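Local coordinates for protein macrophomate synthase intermolecular Diels-Alderase (Macrophoma commelinae, PDB 1IZC) that is a TIM-barrel enzyme of the HpcH/HpaI aldolase/citrate lyase family that binds a magnesium ion and pyruvic acid in its pocket, at residues Lys41-Thr53 / Pro64-Phe76. The protein carries 1 engineered substitution. Sequence-based numbering, arbitrary orientation.
Sequences KTLMGVAHGIPST and PDFVWIDVEHGMF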
loop_
_atom_site.group_PDB
_atom_site.type_symbol
_atom_site.label_atom_id
_atom_site.label_comp_id
_atom_site.label_asym_id
_atom_site.label_seq_id
_atom_site.Cartn_x
_atom_site.Cartn_y
_atom_site.Cartn_z
ATOM N N LYS A 41 2.772 22.855 33.005
ATOM C CA LYS A 41 2.927 21.539 32.391
ATOM C C LYS A 41 1.832 21.242 31.356
ATOM O O LYS A 41 1.667 20.098 30.924
ATOM C CB LYS A 41 2.938 20.445 33.458
ATOM C CG LYS A 41 4.170 20.456 34.344
ATOM C CD LYS A 41 4.058 19.361 35.398
ATOM C CE LYS A 41 5.336 19.234 36.207
ATOM N NZ LYS A 41 5.205 18.130 37.205
ATOM N N THR A 42 1.083 22.270 30.979
ATOM C CA THR A 42 0.044 22.142 29.963
ATOM C C THR A 42 0.674 21.394 28.786
ATOM O O THR A 42 1.773 21.733 28.359
ATOM C CB THR A 42 -0.434 23.538 29.505
ATOM O OG1 THR A 42 -1.254 24.116 30.533
ATOM C CG2 THR A 42 -1.226 23.457 28.201
ATOM N N LEU A 43 -0.016 20.371 28.285
ATOM C CA LEU A 43 0.507 19.572 27.175
ATOM C C LEU A 43 0.504 20.326 25.859
ATOM O O LEU A 43 -0.533 20.828 25.425
ATOM C CB LEU A 43 -0.309 18.289 27.011
ATOM C CG LEU A 43 -0.146 17.238 28.108
ATOM C CD1 LEU A 43 -0.647 17.794 29.421
ATOM C CD2 LEU A 43 -0.930 15.978 27.739
ATOM N N MET A 44 1.671 20.406 25.230
ATOM C CA MET A 44 1.786 21.087 23.945
ATOM C C MET A 44 1.989 19.995 22.890
ATOM O O MET A 44 2.965 19.242 22.950
ATOM C CB MET A 44 2.976 22.047 23.968
ATOM C CG MET A 44 2.951 23.032 25.140
ATOM S SD MET A 44 1.455 24.027 25.166
ATOM C CE MET A 44 1.771 25.012 26.686
ATOM N N GLY A 45 1.049 19.903 21.948
ATOM C CA GLY A 45 1.142 18.869 20.934
ATOM C C GLY A 45 0.965 19.352 19.508
ATOM O O GLY A 45 0.953 20.553 19.232
ATOM N N VAL A 46 0.800 18.393 18.603
ATOM C CA VAL A 46 0.659 18.686 17.186
ATOM C C VAL A 46 -0.493 17.885 16.597
ATOM O O VAL A 46 -0.693 16.708 16.946
ATOM C CB VAL A 46 2.002 18.367 16.441
ATOM C CG1 VAL A 46 2.356 16.884 16.578
ATOM C CG2 VAL A 46 1.911 18.771 14.972
ATOM N N ALA A 47 -1.269 18.537 15.731
ATOM C CA ALA A 47 -2.413 17.897 15.076
ATOM C C ALA A 47 -1.867 17.236 13.816
ATOM O O ALA A 47 -1.086 17.838 13.085
ATOM C CB ALA A 47 -3.471 18.935 14.736
ATOM N N HIS A 48 -2.295 16.001 13.579
ATOM C CA HIS A 48 -1.793 15.172 12.476
ATOM C C HIS A 48 -2.944 14.677 11.588
ATOM O O HIS A 48 -3.737 13.803 11.976
ATOM C CB HIS A 48 -0.991 14.036 13.150
ATOM C CG HIS A 48 -0.404 13.007 12.230
ATOM N ND1 HIS A 48 0.066 13.297 10.965
ATOM C CD2 HIS A 48 -0.075 11.713 12.462
ATOM C CE1 HIS A 48 0.662 12.229 10.462
ATOM N NE2 HIS A 48 0.592 11.252 11.351
ATOM N N GLY A 49 -3.036 15.271 10.393
ATOM C CA GLY A 49 -4.081 14.929 9.441
ATOM C C GLY A 49 -3.543 14.360 8.133
ATOM O O GLY A 49 -4.318 13.934 7.282
ATOM N N ILE A 50 -2.224 14.366 7.963
ATOM C CA ILE A 50 -1.609 13.810 6.749
ATOM C C ILE A 50 -1.495 12.306 6.975
ATOM O O ILE A 50 -0.790 11.869 7.889
ATOM C CB ILE A 50 -0.200 14.388 6.518
ATOM C CG1 ILE A 50 -0.294 15.896 6.254
ATOM C CG2 ILE A 50 0.458 13.688 5.331
ATOM C CD1 ILE A 50 1.060 16.615 6.253
ATOM N N PRO A 51 -2.168 11.492 6.136
ATOM C CA PRO A 51 -2.140 10.034 6.277
ATOM C C PRO A 51 -0.848 9.398 5.805
ATOM O O PRO A 51 -0.802 8.736 4.765
ATOM C CB PRO A 51 -3.353 9.599 5.459
ATOM C CG PRO A 51 -3.302 10.559 4.301
ATOM C CD PRO A 51 -2.985 11.895 4.971
ATOM N N SER A 52 0.206 9.603 6.589
ATOM C CA SER A 52 1.518 9.068 6.253
ATOM C C SER A 52 2.262 8.762 7.545
ATOM O O SER A 52 2.475 9.662 8.366
ATOM C CB SER A 52 2.308 10.111 5.448
ATOM O OG SER A 52 3.678 9.766 5.412
ATOM N N THR A 53 2.645 7.503 7.736
ATOM C CA THR A 53 3.379 7.159 8.947
ATOM C C THR A 53 4.758 7.811 8.918
ATOM O O THR A 53 5.340 8.053 9.969
ATOM C CB THR A 53 3.527 5.641 9.126
ATOM O OG1 THR A 53 4.225 5.097 8.004
ATOM C CG2 THR A 53 2.152 4.988 9.233
ATOM N N PRO A 64 6.748 16.103 20.740
ATOM C CA PRO A 64 5.601 16.861 21.244
ATOM C C PRO A 64 5.047 16.094 22.448
ATOM O O PRO A 64 5.319 14.899 22.601
ATOM C CB PRO A 64 4.631 16.825 20.070
ATOM C CG PRO A 64 4.858 15.444 19.533
ATOM C CD PRO A 64 6.395 15.377 19.508
ATOM N N ASP A 65 4.287 16.774 23.303
ATOM C CA ASP A 65 3.703 16.102 24.457
ATOM C C ASP A 65 2.625 15.128 23.982
ATOM O O ASP A 65 2.273 14.192 24.688
ATOM C CB ASP A 65 3.110 17.124 25.435
ATOM C CG ASP A 65 4.172 18.012 26.066
ATOM O OD1 ASP A 65 5.320 17.534 26.229
ATOM O OD2 ASP A 65 3.856 19.174 26.412
ATOM N N PHE A 66 2.087 15.371 22.790
ATOM C CA PHE A 66 1.106 14.467 22.204
ATOM C C PHE A 66 0.987 14.681 20.705
ATOM O O PHE A 66 1.334 15.743 20.194
ATOM C CB PHE A 66 -0.294 14.639 22.843
ATOM C CG PHE A 66 -0.965 15.969 22.548
ATOM C CD1 PHE A 66 -1.655 16.180 21.353
ATOM C CD2 PHE A 66 -0.924 16.999 23.483
ATOM C CE1 PHE A 66 -2.299 17.397 21.096
ATOM C CE2 PHE A 66 -1.564 18.226 23.243
ATOM C CZ PHE A 66 -2.254 18.426 22.052
ATOM N N VAL A 67 0.516 13.650 20.009
ATOM C CA VAL A 67 0.246 13.744 18.577
ATOM C C VAL A 67 -1.253 13.477 18.550
ATOM O O VAL A 67 -1.717 12.467 19.080
ATOM C CB VAL A 67 0.970 12.653 17.755
ATOM C CG1 VAL A 67 0.534 12.749 16.282
ATOM C CG2 VAL A 67 2.488 12.845 17.860
ATOM N N TRP A 68 -2.001 14.409 17.972
ATOM C CA TRP A 68 -3.453 14.337 17.880
ATOM C C TRP A 68 -3.775 13.874 16.461
ATOM O O TRP A 68 -3.640 14.639 15.511
ATOM C CB TRP A 68 -4.002 15.743 18.136
ATOM C CG TRP A 68 -5.459 15.877 18.349
ATOM C CD1 TRP A 68 -6.124 15.817 19.544
ATOM C CD2 TRP A 68 -6.440 16.194 17.358
ATOM N NE1 TRP A 68 -7.462 16.084 19.353
ATOM C CE2 TRP A 68 -7.681 16.315 18.019
ATOM C CE3 TRP A 68 -6.388 16.394 15.973
ATOM C CZ2 TRP A 68 -8.869 16.626 17.339
ATOM C CZ3 TRP A 68 -7.573 16.705 15.294
ATOM C CH2 TRP A 68 -8.791 16.815 15.980
ATOM N N ILE A 69 -4.201 12.622 16.322
ATOM C CA ILE A 69 -4.504 12.074 15.002
ATOM C C ILE A 69 -5.994 12.177 14.715
ATOM O O ILE A 69 -6.815 11.705 15.497
ATOM C CB ILE A 69 -4.052 10.605 14.912
ATOM C CG1 ILE A 69 -2.565 10.510 15.271
ATOM C CG2 ILE A 69 -4.329 10.047 13.508
ATOM C CD1 ILE A 69 -2.015 9.085 15.280
ATOM N N ASP A 70 -6.339 12.795 13.589
ATOM C CA ASP A 70 -7.738 12.970 13.225
ATOM C C ASP A 70 -8.215 11.894 12.260
ATOM O O ASP A 70 -7.857 11.893 11.079
ATOM C CB ASP A 70 -7.942 14.359 12.613
ATOM C CG ASP A 70 -9.391 14.637 12.268
ATOM O OD1 ASP A 70 -10.271 13.876 12.711
ATOM O OD2 ASP A 70 -9.647 15.636 11.566
ATOM N N VAL A 71 -9.026 10.972 12.766
ATOM C CA VAL A 71 -9.551 9.912 11.936
ATOM C C VAL A 71 -10.947 10.291 11.464
ATOM O O VAL A 71 -11.478 9.673 10.548
ATOM C CB VAL A 71 -9.581 8.563 12.702
ATOM C CG1 VAL A 71 -10.107 7.462 11.818
ATOM C CG2 VAL A 71 -8.189 8.218 13.163
ATOM N N GLU A 72 -11.559 11.302 12.079
ATOM C CA GLU A 72 -12.883 11.682 11.597
ATOM C C GLU A 72 -12.738 12.217 10.182
ATOM O O GLU A 72 -13.520 11.864 9.295
ATOM C CB GLU A 72 -13.553 12.760 12.455
ATOM C CG GLU A 72 -14.924 13.157 11.860
ATOM C CD GLU A 72 -15.619 14.311 12.581
ATOM O OE1 GLU A 72 -14.930 15.149 13.205
ATOM O OE2 GLU A 72 -16.863 14.383 12.492
ATOM N N HIS A 73 -11.724 13.054 9.976
ATOM C CA HIS A 73 -11.503 13.658 8.664
ATOM C C HIS A 73 -10.159 13.355 8.012
ATOM O O HIS A 73 -9.927 13.760 6.868
ATOM C CB HIS A 73 -11.699 15.167 8.762
ATOM C CG HIS A 73 -13.118 15.566 9.027
ATOM N ND1 HIS A 73 -14.133 15.333 8.126
ATOM C CD2 HIS A 73 -13.687 16.191 10.084
ATOM C CE1 HIS A 73 -15.268 15.800 8.618
ATOM N NE2 HIS A 73 -15.025 16.325 9.803
ATOM N N GLY A 74 -9.271 12.683 8.738
ATOM C CA GLY A 74 -7.976 12.310 8.182
ATOM C C GLY A 74 -8.151 11.010 7.417
ATOM O O GLY A 74 -8.805 10.078 7.885
ATOM N N MET A 75 -7.547 10.929 6.238
ATOM C CA MET A 75 -7.691 9.759 5.385
ATOM C C MET A 75 -6.832 8.547 5.762
ATOM O O MET A 75 -6.196 7.939 4.908
ATOM C CB MET A 75 -7.408 10.166 3.936
ATOM C CG MET A 75 -8.320 11.256 3.399
ATOM S SD MET A 75 -10.055 10.716 3.337
ATOM C CE MET A 75 -10.715 11.610 4.715
ATOM N N PHE A 76 -6.825 8.182 7.038
ATOM C CA PHE A 76 -6.043 7.035 7.472
ATOM C C PHE A 76 -6.784 5.715 7.258
ATOM O O PHE A 76 -7.934 5.580 7.680
ATOM C CB PHE A 76 -5.729 7.113 8.977
ATOM C CG PHE A 76 -4.864 8.271 9.374
ATOM C CD1 PHE A 76 -5.415 9.528 9.616
ATOM C CD2 PHE A 76 -3.490 8.098 9.516
ATOM C CE1 PHE A 76 -4.604 10.605 9.994
ATOM C CE2 PHE A 76 -2.669 9.157 9.890
ATOM C CZ PHE A 76 -3.222 10.417 10.130
HETATM O O HOH W 1 3.885 18.926 29.719
HETATM O O HOH W 2 -6.307 13.298 5.333
#
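Asp65 OD2 takes the Met44 N-H almost straight (2.8 Å from Met44 N, 176°), on the anti side of the carboxylate, and a weak bond from a water that also donates to Lys41 O. Asp65 N in turn donates to Met44 O at 2.8 Å. The other oxygen, OD1, forms a salt bridge with Arg292 of a neighbouring subunit. Beyond this pair the strands run parallel, with Val46 and His48 each bonded through N and O to residues flanking their partners; the shortest link is His48 N to Trp68 O, 2.7 Å. Gly45 CA sits over the centre of the Phe66 ring, 3.5 Å from its centroid, a CH-pi contact; chi1 of 67° tucks CG between the two main-chain arms and lays that ring over the glycine. On the other face of the sheet, the His48 ring receives the edge of Phe76 in a T-shaped stack (centroids 5.4 Å apart, planes at 79°), while Thr56 and Asp276 hold its two nitrogens. Pro51 CA makes a CH-pi contact with one face of Phe76; Ile69 CG2 lies over the opposite face, toward the rim. Strands 43-48 and 66-70, linked through helix 53-61, form the first beta-alpha-beta unit of the closed eight-stranded TIM barrel.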